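Local coordinates for protein lysine cyclodeaminase (Streptomyces pristinaespiralis, PDB 5YU3) that converts L-lysine into L-pipecolic acid with release of ammonia, using bound NAD, and also recognises L-ornithine and L-2,4-diaminobutyric acid, at residues L35-G39 / R40-H44; L310-E313 / V314-A318. All coordinates share one frame; numbering follows the deposited sequence.

In the fold
From the N terminus, interaction 1 comes first: it ends helix 20-39 and turns the chain into the loop that leads to strand 50-54. Interaction 2 follows much later, within helix 305-321. Each joins adjoining segments, so neither closes a long loop, and the two stand in series along the chain without nesting or crossing. The centres of interactions 1 and 2 are about 19 Å apart and the nearest atoms of interactions 1 and 2 about 5 Å, without touching. Helix 20-39 and its following loop nonetheless meet helix 305-321: Ile38 and Arg43 pack on Phe306, and Glu317 forms a salt bridge with Arg30. Together they exemplify two standard local arrangements, a helix stop and a helix interior.

Interaction 1: L35-G39 / R40-H44; sequences LAEIG and RGERH
Arg40 closes the last turn of helix 20-39, its amide N donating to Ala36 O at 2.9 Å. Its side chain bends back at chi3 (-66°), which brings the guanidinium over the helix end with Ala36 O above the centre of one face and Glu37 N nearer the rim of that same face. NE also makes a weak salt bridge to Glu42 OE2. Gly41 follows with positive phi, and its N reaches Ile38 O at 2.9 Å from well above the carbonyl plane. The next amide, Glu42 N, goes a residue further back to Glu37 O, again at 2.9 Å; this carbonyl also receives weak bonds from the amides of Arg40 and Arg43. Glu42 OE1 lies across the Glu37 side chain, 3.3 Å from Glu37 CG. Arg43 runs alongside Glu37 in the same direction, extended from CG to NE, and Arg43 NE meets Glu37 OE1 at 2.7 Å. This salt bridge strikes OE1 from above the carboxylate plane, the two flat groups being 35° apart, while Arg43 NH1 pairs with Glu69, so that the guanidinium is held between two acids. Farther up the side chain, Arg43 CB rests on Ile38 CG1, and Arg43 O takes a CA-H...O contact from Ile38 CA at 3.5 Å. At His44 a water links Ile38 O and Arg43 O, with a weak bond from ND1. The paired bonds from Gly41 N to Ile38 O and from Glu42 N to Glu37 O, around a glycine of positive phi, are the signature of the Schellman motif, here the C-terminal cap of helix 20-39.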
ATOM      1  N   LEU A  35      10.748  16.226  12.386  1.00 18.22           N
ATOM      2  CA  LEU A  35      11.946  15.446  12.671  1.00 18.03           C
ATOM      3  C   LEU A  35      12.399  15.636  14.117  1.00 21.42           C
ATOM      4  O   LEU A  35      12.772  14.666  14.792  1.00 20.53           O
ATOM      5  CB  LEU A  35      13.051  15.827  11.682  1.00 16.74           C
ATOM      6  CG  LEU A  35      12.905  15.214  10.283  1.00 19.71           C
ATOM      7  CD1 LEU A  35      13.878  15.846   9.282  1.00 17.76           C
ATOM      8  CD2 LEU A  35      13.101  13.695  10.331  1.00 20.78           C
ATOM      9  N   ALA A  36      12.343  16.869  14.626  1.00 20.53           N
ATOM     10  CA  ALA A  36      12.694  17.097  16.025  1.00 21.27           C
ATOM     11  C   ALA A  36      11.743  16.357  16.960  1.00 21.86           C
ATOM     12  O   ALA A  36      12.168  15.811  17.988  1.00 21.98           O
ATOM     13  CB  ALA A  36      12.694  18.593  16.333  1.00 19.20           C
ATOM     14  N   GLU A  37      10.453  16.307  16.608  1.00 21.28           N
ATOM     15  CA  GLU A  37       9.498  15.536  17.404  1.00 21.63           C
ATOM     16  C   GLU A  37       9.873  14.055  17.452  1.00 22.90           C
ATOM     17  O   GLU A  37       9.778  13.419  18.509  1.00 22.33           O
ATOM     18  CB  GLU A  37       8.084  15.731  16.855  1.00 23.80           C
ATOM     19  CG  GLU A  37       7.471  17.046  17.306  1.00 24.98           C
ATOM     20  CD  GLU A  37       6.277  17.490  16.472  1.00 33.14           C
ATOM     21  OE1 GLU A  37       5.877  16.763  15.540  1.00 26.58           O
ATOM     22  OE2 GLU A  37       5.744  18.584  16.754  1.00 34.22           O
ATOM     23  N   ILE A  38      10.306  13.487  16.323  1.00 20.49           N
ATOM     24  CA  ILE A  38      10.797  12.111  16.337  1.00 20.90           C
ATOM     25  C   ILE A  38      12.019  12.004  17.242  1.00 25.64           C
ATOM     26  O   ILE A  38      12.129  11.078  18.057  1.00 24.87           O
ATOM     27  CB  ILE A  38      11.108  11.634  14.906  1.00 21.16           C
ATOM     28  CG1 ILE A  38       9.819  11.507  14.087  1.00 20.93           C
ATOM     29  CG2 ILE A  38      11.855  10.306  14.919  1.00 20.34           C
ATOM     30  CD1 ILE A  38      10.044  10.965  12.687  1.00 19.64           C
ATOM     31  N   GLY A  39      12.945  12.959  17.128  1.00 20.63           N
ATOM     32  CA  GLY A  39      14.152  12.909  17.939  1.00 25.04           C
ATOM     33  C   GLY A  39      13.877  12.999  19.428  1.00 24.56           C
ATOM     34  O   GLY A  39      14.639  12.459  20.238  1.00 23.58           O
ATOM     35  N   ARG A  40      12.796  13.671  19.811  1.00 22.72           N
ATOM     36  CA  ARG A  40      12.402  13.773  21.211  1.00 25.90           C
ATOM     37  C   ARG A  40      11.520  12.618  21.666  1.00 30.89           C
ATOM     38  O   ARG A  40      11.062  12.616  22.816  1.00 28.76           O
ATOM     39  CB  ARG A  40      11.675  15.095  21.462  1.00 29.54           C
ATOM     40  CG  ARG A  40      12.593  16.302  21.406  1.00 30.04           C
ATOM     41  CD  ARG A  40      11.907  17.524  21.951  1.00 33.55           C
ATOM     42  NE  ARG A  40      10.790  17.922  21.106  1.00 33.48           N
ATOM     43  CZ  ARG A  40      10.876  18.826  20.137  1.00 37.66           C
ATOM     44  NH1 ARG A  40      12.032  19.425  19.892  1.00 32.90           N
ATOM     45  NH2 ARG A  40       9.806  19.135  19.416  1.00 37.57           N
ATOM     46  N   GLY A  41      11.262  11.649  20.797  1.00 28.41           N
ATOM     47  CA  GLY A  41      10.417  10.528  21.163  1.00 29.00           C
ATOM     48  C   GLY A  41       8.941  10.832  21.229  1.00 33.08           C
ATOM     49  O   GLY A  41       8.178   9.999  21.730  1.00 35.87           O
ATOM     50  N   GLU A  42       8.509  12.004  20.748  1.00 28.53           N
ATOM     51  CA  GLU A  42       7.091  12.338  20.697  1.00 27.44           C
ATOM     52  C   GLU A  42       6.392  11.730  19.489  1.00 32.08           C
ATOM     53  O   GLU A  42       5.163  11.604  19.497  1.00 30.61           O
ATOM     54  CB  GLU A  42       6.906  13.857  20.677  1.00 29.38           C
ATOM     55  CG  GLU A  42       7.463  14.557  21.901  1.00 32.47           C
ATOM     56  CD  GLU A  42       7.655  16.041  21.693  1.00 37.21           C
ATOM     57  OE1 GLU A  42       7.404  16.526  20.571  1.00 42.17           O
ATOM     58  OE2 GLU A  42       8.060  16.726  22.653  1.00 45.08           O
ATOM     59  N   ARG A  43       7.148  11.390  18.448  1.00 31.05           N
ATOM     60  CA  ARG A  43       6.650  10.704  17.268  1.00 28.08           C
ATOM     61  C   ARG A  43       7.663   9.631  16.906  1.00 30.10           C
ATOM     62  O   ARG A  43       8.742   9.548  17.495  1.00 27.25           O
ATOM     63  CB  ARG A  43       6.430  11.667  16.095  1.00 28.41           C
ATOM     64  CG  ARG A  43       5.240  12.583  16.260  1.00 33.84           C
ATOM     65  CD  ARG A  43       5.097  13.516  15.077  1.00 35.04           C
ATOM     66  NE  ARG A  43       4.262  14.659  15.422  1.00 43.94           N
ATOM     67  CZ  ARG A  43       2.941  14.678  15.293  1.00 43.40           C
ATOM     68  NH1 ARG A  43       2.313  13.618  14.814  1.00 47.35           N
ATOM     69  NH2 ARG A  43       2.247  15.754  15.637  1.00 44.22           N
ATOM     70  N   HIS A  44       7.332   8.810  15.914  1.00 28.75           N
ATOM     71  CA  HIS A  44       8.159   7.647  15.639  1.00 28.62           C
ATOM     72  C   HIS A  44       8.406   7.497  14.149  1.00 27.64           C
ATOM     73  O   HIS A  44       7.552   7.834  13.325  1.00 23.18           O
ATOM     74  CB  HIS A  44       7.509   6.395  16.238  1.00 31.22           C
ATOM     75  CG  HIS A  44       7.210   6.543  17.697  1.00 34.43           C
ATOM     76  ND1 HIS A  44       8.190   6.472  18.665  1.00 41.15           N
ATOM     77  CD2 HIS A  44       6.058   6.827  18.349  1.00 39.51           C
ATOM     78  CE1 HIS A  44       7.649   6.672  19.853  1.00 39.38           C
ATOM     79  NE2 HIS A  44       6.358   6.896  19.690  1.00 40.98           N
TER
HETATM   80  O   HOH W   1      10.898   8.201  18.282  1.00 32.95           O

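Interaction 2: L310-E313 / V314-A318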
ATOM      1  N   LEU A 310       3.660  14.679   6.247  1.00 15.63           N
ATOM      2  CA  LEU A 310       3.823  16.077   6.634  1.00 17.07           C
ATOM      3  C   LEU A 310       3.613  17.005   5.448  1.00 15.61           C
ATOM      4  O   LEU A 310       2.940  18.038   5.572  1.00 15.82           O
ATOM      5  CB  LEU A 310       5.211  16.307   7.232  1.00 20.12           C
ATOM      6  CG  LEU A 310       5.446  15.778   8.639  1.00 23.23           C
ATOM      7  CD1 LEU A 310       6.881  16.077   9.027  1.00 22.62           C
ATOM      8  CD2 LEU A 310       4.471  16.417   9.622  1.00 29.85           C
ATOM      9  N   ALA A 311       4.189  16.667   4.292  1.00 15.92           N
ATOM     10  CA  ALA A 311       3.966  17.495   3.110  1.00 16.11           C
ATOM     11  C   ALA A 311       2.505  17.458   2.680  1.00 17.91           C
ATOM     12  O   ALA A 311       1.955  18.474   2.232  1.00 15.98           O
ATOM     13  CB  ALA A 311       4.870  17.048   1.968  1.00 16.84           C
ATOM     14  N   MET A 312       1.858  16.295   2.798  1.00 14.45           N
ATOM     15  CA  MET A 312       0.431  16.233   2.482  1.00 15.58           C
ATOM     16  C   MET A 312      -0.364  17.158   3.389  1.00 17.37           C
ATOM     17  O   MET A 312      -1.269  17.869   2.927  1.00 17.58           O
ATOM     18  CB  MET A 312      -0.086  14.794   2.594  1.00 14.96           C
ATOM     19  CG  MET A 312      -1.588  14.660   2.295  1.00 17.24           C
ATOM     20  SD  MET A 312      -2.005  12.981   1.765  1.00 18.35           S
ATOM     21  CE  MET A 312      -3.739  13.142   1.296  1.00 17.67           C
ATOM     22  N   GLU A 313      -0.018  17.197   4.677  1.00 15.13           N
ATOM     23  CA  GLU A 313      -0.720  18.096   5.591  1.00 17.39           C
ATOM     24  C   GLU A 313      -0.601  19.543   5.130  1.00 18.77           C
ATOM     25  O   GLU A 313      -1.559  20.315   5.230  1.00 17.45           O
ATOM     26  CB  GLU A 313      -0.173  17.941   7.006  1.00 18.50           C
ATOM     27  CG  GLU A 313      -0.991  18.639   8.080  1.00 21.14           C
ATOM     28  CD  GLU A 313      -2.351  17.992   8.304  1.00 32.43           C
ATOM     29  OE1 GLU A 313      -2.526  16.809   7.933  1.00 29.55           O
ATOM     30  OE2 GLU A 313      -3.244  18.671   8.862  1.00 35.33           O
ATOM     31  N   VAL A 314       0.571  19.929   4.619  1.00 16.78           N
ATOM     32  CA  VAL A 314       0.742  21.296   4.135  1.00 16.23           C
ATOM     33  C   VAL A 314      -0.182  21.563   2.951  1.00 17.65           C
ATOM     34  O   VAL A 314      -0.818  22.623   2.868  1.00 17.08           O
ATOM     35  CB  VAL A 314       2.215  21.556   3.769  1.00 18.24           C
ATOM     36  CG1 VAL A 314       2.339  22.898   3.049  1.00 15.77           C
ATOM     37  CG2 VAL A 314       3.072  21.528   5.028  1.00 19.71           C
ATOM     38  N   PHE A 315      -0.274  20.607   2.023  1.00 15.08           N
ATOM     39  CA  PHE A 315      -1.179  20.753   0.888  1.00 16.76           C
ATOM     40  C   PHE A 315      -2.639  20.777   1.331  1.00 18.54           C
ATOM     41  O   PHE A 315      -3.434  21.571   0.818  1.00 16.12           O
ATOM     42  CB  PHE A 315      -0.959  19.619  -0.114  1.00 15.51           C
ATOM     43  CG  PHE A 315       0.135  19.895  -1.100  1.00 16.24           C
ATOM     44  CD1 PHE A 315      -0.121  20.627  -2.248  1.00 18.07           C
ATOM     45  CD2 PHE A 315       1.426  19.452  -0.865  1.00 17.49           C
ATOM     46  CE1 PHE A 315       0.892  20.886  -3.163  1.00 15.74           C
ATOM     47  CE2 PHE A 315       2.446  19.714  -1.774  1.00 18.69           C
ATOM     48  CZ  PHE A 315       2.175  20.437  -2.924  1.00 20.00           C
ATOM     49  N   LEU A 316      -3.027  19.893   2.252  1.00 18.14           N
ATOM     50  CA  LEU A 316      -4.432  19.849   2.659  1.00 16.61           C
ATOM     51  C   LEU A 316      -4.836  21.110   3.410  1.00 20.86           C
ATOM     52  O   LEU A 316      -5.985  21.555   3.295  1.00 19.76           O
ATOM     53  CB  LEU A 316      -4.699  18.618   3.524  1.00 19.65           C
ATOM     54  CG  LEU A 316      -4.549  17.273   2.820  1.00 18.96           C
ATOM     55  CD1 LEU A 316      -4.991  16.148   3.745  1.00 23.78           C
ATOM     56  CD2 LEU A 316      -5.319  17.246   1.501  1.00 20.70           C
ATOM     57  N   GLU A 317      -3.921  21.690   4.195  1.00 16.72           N
ATOM     58  CA  GLU A 317      -4.217  22.954   4.862  1.00 18.96           C
ATOM     59  C   GLU A 317      -4.499  24.052   3.845  1.00 18.73           C
ATOM     60  O   GLU A 317      -5.481  24.798   3.972  1.00 19.39           O
ATOM     61  CB  GLU A 317      -3.056  23.352   5.776  1.00 19.43           C
ATOM     62  CG  GLU A 317      -2.964  22.516   7.048  1.00 23.84           C
ATOM     63  CD  GLU A 317      -1.727  22.834   7.864  1.00 30.06           C
ATOM     64  OE1 GLU A 317      -1.002  23.773   7.492  1.00 25.22           O
ATOM     65  OE2 GLU A 317      -1.479  22.133   8.868  1.00 29.50           O
ATOM     66  N   ALA A 318      -3.643  24.167   2.825  1.00 18.37           N
ATOM     67  CA  ALA A 318      -3.852  25.182   1.795  1.00 20.51           C
ATOM     68  C   ALA A 318      -5.107  24.892   0.982  1.00 22.21           C
ATOM     69  O   ALA A 318      -5.864  25.814   0.650  1.00 20.63           O
ATOM     70  CB  ALA A 318      -2.625  25.274   0.885  1.00 19.47           C
TER
HETATM   71  O   HOH W   2      -3.169  20.771  10.049  1.00 31.23           O
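Phe315 presents its ring edge to Ala311 O, which lies near the ring plane with Phe315 CD2 3.3 Å from Ala311 O. The carboxylates of Glu313 and Glu317, the other flat groups, are turned 82° apart, and their OE2 atoms come within 3.9 Å of each other. This like-charged approach is probably eased by two arginines: Glu313 OE1 pairs with Arg100, and Glu317 OE2 with Arg30. A water between the two OE2 atoms lies so close to both that its details are doubtful. The bend of Glu313 at chi2 (69°) and the extended chain of Glu317 bring the two acids together, with Glu313 CG 3.6 Å from Glu317 OE2. On the buried side of the helix, Met312 CG touches Leu316 CG at 4.0 Å as the two side chains slant across one another. Along the backbone, the amides of Val314, Phe315, Leu316 and Glu317 donate to the carbonyls of Leu310, Ala311, Met312 and Glu313 in turn, the shortest being Leu316 N to Met312 O at 2.8 Å. Such i to i+4 pairing is the hallmark of the alpha-helix; here helix 305-321 packs its apolar side chains against strands 94-102 and 108-113 and helices 20-39 and 115-133.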